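Local atomic coordinates of glycoside hydrolase YxiA (PDB entry 3LV4), a protein that probably hydrolyses glycosidic bonds in L-arabinan as a calcium-binding member of glycoside hydrolase family 43. Residues A[272-277]-A[333-338]; A[357-362]-A[426-431]. All coordinates share one frame; numbering follows the deposited sequence.

Interaction 1. Residues A[272-277]-A[333-338]; sequences VKLMGN and PVVAPH
L274 carries its CG beside the backbone N and anti to the carbonyl carbon (chi1 -64°), and with an extended chi2 of 179° this places CD1 beside V335 CG2 and CD2 beside P333 O; in V335, chi1 of -174° sets CG1 anti to the backbone N and leaves CG2 to meet the leucine. The two side chains cross at about a right angle. L274 CB lies 3.9 Å from V335 CG2, and the same valine methyl is 4.2 Å from L274 CD1, so one branch of V335 rests against both the root and the end of the leucine. The other leucine methyl, CD2, turns to the backbone of P333 and approaches its carbonyl O at 3.5 Å. This oxygen is buried and has no hydrogen-bonding partner in the model.

A single water joins the main chains beside this apolar patch. It donates to L274 O at 2.8 Å and accepts from V335 N at 3.0 Å. Each strand finds backbone partners elsewhere: L274 bonds with I231 of strand 230-236, and V334 with L326 of strand 319-327. The two strands are the last, in chain order, of two successive four-stranded units, consistent with neighbouring blades of the five-bladed propeller of family 43. Chemically, the contact combines nonpolar packing of L274 on V335 with one water bridge, which implies that the buried L274 O and V335 N are satisfied here through solvent, in place of a direct bond between the strands.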
loop_
_atom_site.group_PDB
_atom_site.type_symbol
_atom_site.label_atom_id
_atom_site.label_comp_id
_atom_site.label_asym_id
_atom_site.label_seq_id
_atom_site.Cartn_x
_atom_site.Cartn_y
_atom_site.Cartn_z
ATOM N N VAL A 272 -1.704 -7.882 -9.268
ATOM C CA VAL A 272 -0.337 -8.363 -9.081
ATOM C C VAL A 272 -0.020 -8.315 -7.590
ATOM O O VAL A 272 0.069 -7.234 -7.011
ATOM C CB VAL A 272 0.666 -7.485 -9.849
ATOM C CG1 VAL A 272 2.101 -7.989 -9.650
ATOM C CG2 VAL A 272 0.305 -7.440 -11.347
ATOM N N LYS A 273 0.136 -9.480 -6.966
ATOM C CA LYS A 273 0.397 -9.551 -5.523
ATOM C C LYS A 273 1.879 -9.343 -5.256
ATOM O O LYS A 273 2.714 -10.112 -5.730
ATOM C CB LYS A 273 -0.070 -10.891 -4.952
ATOM C CG LYS A 273 0.308 -11.124 -3.499
ATOM C CD LYS A 273 -0.187 -12.494 -3.022
ATOM C CE LYS A 273 0.200 -12.788 -1.572
ATOM N NZ LYS A 273 -0.122 -14.205 -1.200
ATOM N N LEU A 274 2.204 -8.310 -4.485
ATOM C CA LEU A 274 3.606 -7.917 -4.304
ATOM C C LEU A 274 4.268 -8.550 -3.096
ATOM O O LEU A 274 5.490 -8.704 -3.065
ATOM C CB LEU A 274 3.723 -6.400 -4.180
ATOM C CG LEU A 274 3.301 -5.638 -5.433
ATOM C CD1 LEU A 274 3.427 -4.129 -5.200
ATOM C CD2 LEU A 274 4.153 -6.099 -6.621
HETATM N N MSE A 275 3.467 -8.903 -2.097
HETATM C CA MSE A 275 4.019 -9.339 -0.813
HETATM C C MSE A 275 2.925 -9.918 0.078
HETATM O O MSE A 275 1.864 -9.303 0.240
HETATM C CB MSE A 275 4.695 -8.153 -0.112
HETATM C CG MSE A 275 5.239 -8.447 1.279
HETATM SE SE MSE A 275 6.051 -6.833 2.100
HETATM C CE MSE A 275 4.721 -5.505 1.576
ATOM N N GLY A 276 3.182 -11.104 0.635
ATOM C CA GLY A 276 2.340 -11.682 1.672
ATOM C C GLY A 276 3.142 -11.973 2.935
ATOM O O GLY A 276 4.213 -11.394 3.141
ATOM N N ASN A 277 2.639 -12.873 3.776
ATOM C CA ASN A 277 3.306 -13.229 5.029
ATOM C C ASN A 277 4.520 -14.107 4.740
ATOM O O ASN A 277 4.433 -15.043 3.940
ATOM C CB ASN A 277 2.372 -14.027 5.937
ATOM C CG ASN A 277 1.095 -13.284 6.312
ATOM O OD1 ASN A 277 0.892 -12.124 5.955
ATOM N ND2 ASN A 277 0.223 -13.970 7.049
ATOM N N PRO A 333 6.307 -2.713 -10.789
ATOM C CA PRO A 333 7.201 -2.466 -9.655
ATOM C C PRO A 333 7.390 -3.728 -8.826
ATOM O O PRO A 333 6.436 -4.483 -8.643
ATOM C CB PRO A 333 6.451 -1.401 -8.840
ATOM C CG PRO A 333 4.998 -1.643 -9.155
ATOM C CD PRO A 333 4.947 -2.189 -10.567
ATOM N N VAL A 334 8.611 -3.960 -8.352
ATOM C CA VAL A 334 8.896 -5.092 -7.475
ATOM C C VAL A 334 9.413 -4.552 -6.141
ATOM O O VAL A 334 10.113 -3.535 -6.101
ATOM C CB VAL A 334 9.906 -6.089 -8.103
ATOM C CG1 VAL A 334 9.388 -6.604 -9.453
ATOM C CG2 VAL A 334 11.283 -5.446 -8.268
ATOM N N VAL A 335 9.036 -5.208 -5.048
ATOM C CA VAL A 335 9.451 -4.763 -3.720
ATOM C C VAL A 335 10.793 -5.397 -3.342
ATOM O O VAL A 335 10.945 -6.620 -3.397
ATOM C CB VAL A 335 8.380 -5.130 -2.664
ATOM C CG1 VAL A 335 8.720 -4.533 -1.292
ATOM C CG2 VAL A 335 7.012 -4.657 -3.127
ATOM N N ALA A 336 11.765 -4.571 -2.961
ATOM C CA ALA A 336 13.022 -5.091 -2.425
ATOM C C ALA A 336 12.700 -5.930 -1.188
ATOM O O ALA A 336 11.851 -5.547 -0.393
ATOM C CB ALA A 336 13.953 -3.944 -2.062
ATOM N N PRO A 337 13.353 -7.092 -1.032
ATOM C CA PRO A 337 12.958 -7.985 0.072
ATOM C C PRO A 337 13.217 -7.435 1.483
ATOM O O PRO A 337 12.503 -7.809 2.409
ATOM C CB PRO A 337 13.804 -9.244 -0.172
ATOM C CG PRO A 337 14.117 -9.208 -1.662
ATOM C CD PRO A 337 14.301 -7.736 -1.963
ATOM N N HIS A 338 14.216 -6.572 1.649
ATOM C CA HIS A 338 14.526 -6.013 2.968
ATOM C C HIS A 338 14.188 -4.532 3.095
ATOM O O HIS A 338 14.169 -3.809 2.100
ATOM C CB HIS A 338 15.996 -6.235 3.316
ATOM C CG HIS A 338 16.383 -7.674 3.336
ATOM N ND1 HIS A 338 15.878 -8.561 4.265
ATOM C CD2 HIS A 338 17.191 -8.396 2.527
ATOM C CE1 HIS A 338 16.375 -9.763 4.035
ATOM N NE2 HIS A 338 17.174 -9.690 2.986
HETATM O O HOH W 1 7.534 -7.765 -4.662
#

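Interaction 2. Residues A[357-362]-A[426-431]; sequences YELVRH and MTFSAL. With CA (calcium ion), chain D.
This is a buried, largely aromatic contact inside the C-terminal lipocalin-like domain, a beta-barrel-like fold. It joins strands 357-362 and 426-431, which flank strand 437-442 and pair antiparallel with it; the two therefore run in roughly the same direction, at 24° to each other, with axes 8.7 Å apart at their closest. Y357 and F428 form the centre. Their rings meet obliquely, with centroids 5.2 Å apart and planes at 57°, and the F428 ring reaches one face of the tyrosine with CE2, which is 3.7 Å from Y357 CD1. F428 can do this because chi1 of 64° places its ring between the backbone N and the carbonyl carbon, which brings CE2 and CZ close to Y357 and L359. L359 extends the apolar patch, its CD1 lying 4.2 Å from F428 CZ, while F413 of strand 407-418 also packs on the phenylalanine.

At the other end of the tyrosine, OH passes 3.4 Å from M426 CG, the two side chains lying side by side and pointing the same way. That hydroxyl is also hydrogen-bonded to V353 O, which fixes the polar end of an otherwise apolar contact. Next along the strand, E358 faces a calcium ion shared with N281 and E375. Its OE2 binds the metal at 2.4 Å, while OE1 accepts a hydrogen bond from a calcium-bound water at 2.8 Å.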
loop_
_atom_site.group_PDB
_atom_site.type_symbol
_atom_site.label_atom_id
_atom_site.label_comp_id
_atom_site.label_asym_id
_atom_site.label_seq_id
_atom_site.Cartn_x
_atom_site.Cartn_y
_atom_site.Cartn_z
ATOM N N TYR A 357 20.619 -18.917 -2.149
ATOM C CA TYR A 357 19.660 -17.909 -1.700
ATOM C C TYR A 357 18.556 -18.546 -0.873
ATOM O O TYR A 357 18.203 -19.709 -1.086
ATOM C CB TYR A 357 18.981 -17.226 -2.898
ATOM C CG TYR A 357 19.840 -16.267 -3.694
ATOM C CD1 TYR A 357 19.690 -14.893 -3.553
ATOM C CD2 TYR A 357 20.796 -16.737 -4.594
ATOM C CE1 TYR A 357 20.466 -14.004 -4.286
ATOM C CE2 TYR A 357 21.578 -15.866 -5.327
ATOM C CZ TYR A 357 21.409 -14.497 -5.169
ATOM O OH TYR A 357 22.184 -13.623 -5.899
ATOM N N GLU A 358 17.993 -17.769 0.046
ATOM C CA GLU A 358 16.693 -18.082 0.615
ATOM C C GLU A 358 15.654 -17.546 -0.359
ATOM O O GLU A 358 15.706 -16.380 -0.744
ATOM C CB GLU A 358 16.515 -17.396 1.968
ATOM C CG GLU A 358 17.445 -17.911 3.025
ATOM C CD GLU A 358 17.136 -19.331 3.424
ATOM O OE1 GLU A 358 15.985 -19.794 3.221
ATOM O OE2 GLU A 358 18.054 -19.983 3.955
ATOM N N LEU A 359 14.714 -18.397 -0.756
ATOM C CA LEU A 359 13.669 -18.020 -1.703
ATOM C C LEU A 359 12.323 -17.962 -1.016
ATOM O O LEU A 359 11.921 -18.923 -0.353
ATOM C CB LEU A 359 13.580 -19.051 -2.830
ATOM C CG LEU A 359 12.460 -18.862 -3.862
ATOM C CD1 LEU A 359 12.705 -17.642 -4.747
ATOM C CD2 LEU A 359 12.301 -20.111 -4.724
ATOM N N VAL A 360 11.619 -16.844 -1.186
ATOM C CA VAL A 360 10.230 -16.748 -0.744
ATOM C C VAL A 360 9.346 -16.655 -1.975
ATOM O O VAL A 360 9.581 -15.826 -2.851
ATOM C CB VAL A 360 9.965 -15.503 0.141
ATOM C CG1 VAL A 360 8.469 -15.369 0.422
ATOM C CG2 VAL A 360 10.749 -15.597 1.445
ATOM N N ARG A 361 8.353 -17.533 -2.053
ATOM C CA ARG A 361 7.370 -17.495 -3.126
ATOM C C ARG A 361 6.052 -17.032 -2.523
ATOM O O ARG A 361 5.381 -17.784 -1.803
ATOM C CB ARG A 361 7.236 -18.873 -3.779
ATOM C CG ARG A 361 8.399 -19.218 -4.722
ATOM C CD ARG A 361 8.330 -20.668 -5.187
ATOM N NE ARG A 361 8.881 -21.535 -4.157
ATOM C CZ ARG A 361 8.825 -22.862 -4.164
ATOM N NH1 ARG A 361 8.220 -23.509 -5.157
ATOM N NH2 ARG A 361 9.371 -23.542 -3.162
ATOM N N HIS A 362 5.694 -15.780 -2.789
ATOM C CA HIS A 362 4.517 -15.179 -2.149
ATOM C C HIS A 362 3.195 -15.718 -2.686
ATOM O O HIS A 362 2.171 -15.630 -2.011
ATOM C CB HIS A 362 4.561 -13.654 -2.257
ATOM C CG HIS A 362 5.699 -13.026 -1.510
ATOM N ND1 HIS A 362 5.662 -12.786 -0.149
ATOM C CD2 HIS A 362 6.904 -12.580 -1.937
ATOM C CE1 HIS A 362 6.791 -12.212 0.223
ATOM N NE2 HIS A 362 7.567 -12.084 -0.841
HETATM N N MSE A 426 23.029 -9.975 -1.156
HETATM C CA MSE A 426 22.499 -9.749 -2.496
HETATM C C MSE A 426 21.048 -10.202 -2.515
HETATM O O MSE A 426 20.723 -11.252 -1.975
HETATM C CB MSE A 426 23.296 -10.538 -3.542
HETATM C CG MSE A 426 22.732 -10.411 -4.967
HETATM SE SE MSE A 426 22.728 -8.546 -5.611
HETATM C CE MSE A 426 24.674 -8.306 -5.755
ATOM N N THR A 427 20.166 -9.422 -3.127
ATOM C CA THR A 427 18.778 -9.844 -3.223
ATOM C C THR A 427 18.306 -9.804 -4.669
ATOM O O THR A 427 18.935 -9.188 -5.521
ATOM C CB THR A 427 17.842 -8.953 -2.365
ATOM O OG1 THR A 427 17.634 -7.689 -3.017
ATOM C CG2 THR A 427 18.443 -8.724 -0.975
ATOM N N PHE A 428 17.200 -10.485 -4.940
ATOM C CA PHE A 428 16.459 -10.252 -6.161
ATOM C C PHE A 428 14.974 -10.275 -5.835
ATOM O O PHE A 428 14.558 -10.853 -4.834
ATOM C CB PHE A 428 16.816 -11.264 -7.270
ATOM C CG PHE A 428 16.455 -12.689 -6.954
ATOM C CD1 PHE A 428 15.160 -13.150 -7.144
ATOM C CD2 PHE A 428 17.424 -13.581 -6.510
ATOM C CE1 PHE A 428 14.826 -14.475 -6.874
ATOM C CE2 PHE A 428 17.103 -14.908 -6.240
ATOM C CZ PHE A 428 15.797 -15.354 -6.417
ATOM N N SER A 429 14.185 -9.619 -6.673
ATOM C CA SER A 429 12.745 -9.562 -6.475
ATOM C C SER A 429 12.132 -9.539 -7.855
ATOM O O SER A 429 12.515 -8.715 -8.682
ATOM C CB SER A 429 12.352 -8.303 -5.701
ATOM O OG SER A 429 10.945 -8.242 -5.505
ATOM N N ALA A 430 11.211 -10.454 -8.126
ATOM C CA ALA A 430 10.699 -10.590 -9.486
ATOM C C ALA A 430 9.215 -10.950 -9.522
ATOM O O ALA A 430 8.646 -11.382 -8.516
ATOM C CB ALA A 430 11.526 -11.623 -10.263
ATOM N N LEU A 431 8.603 -10.775 -10.694
ATOM C CA LEU A 431 7.172 -10.991 -10.869
ATOM C C LEU A 431 6.902 -11.748 -12.154
ATOM O O LEU A 431 7.592 -11.546 -13.151
ATOM C CB LEU A 431 6.438 -9.646 -10.959
ATOM C CG LEU A 431 6.290 -8.776 -9.702
ATOM C CD1 LEU A 431 5.817 -7.370 -10.072
ATOM C CD2 LEU A 431 5.321 -9.415 -8.709
HETATM CA CA CA D . 18.253 -21.814 5.564
HETATM O O HOH W 2 15.897 -22.110 4.774
HETATM O O HOH W 3 17.420 -24.275 6.636
HETATM O O HOH W 4 20.574 -20.717 6.347
#

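Interaction 1 closes before interaction 2 opens along the chain, and their centres lie about 9 Å apart. The first sits between strands of two neighbouring units of the family 43 domain, the second within the lipocalin-like domain, and the two meet directly. S429 OG and V335 O are 2.7 Å apart, and K273 NZ is 2.8 Å from H362 O, both probable hydrogen bonds. Strand 272-280 also runs parallel to and pairs with strand 371-378, the antiparallel neighbour of 355-363, which carries beta structure across from one domain to the other. N281 just beyond 272-280 and E358 share a calcium ion, so the domain junction is joined by packing, hydrogen bonds and metal together.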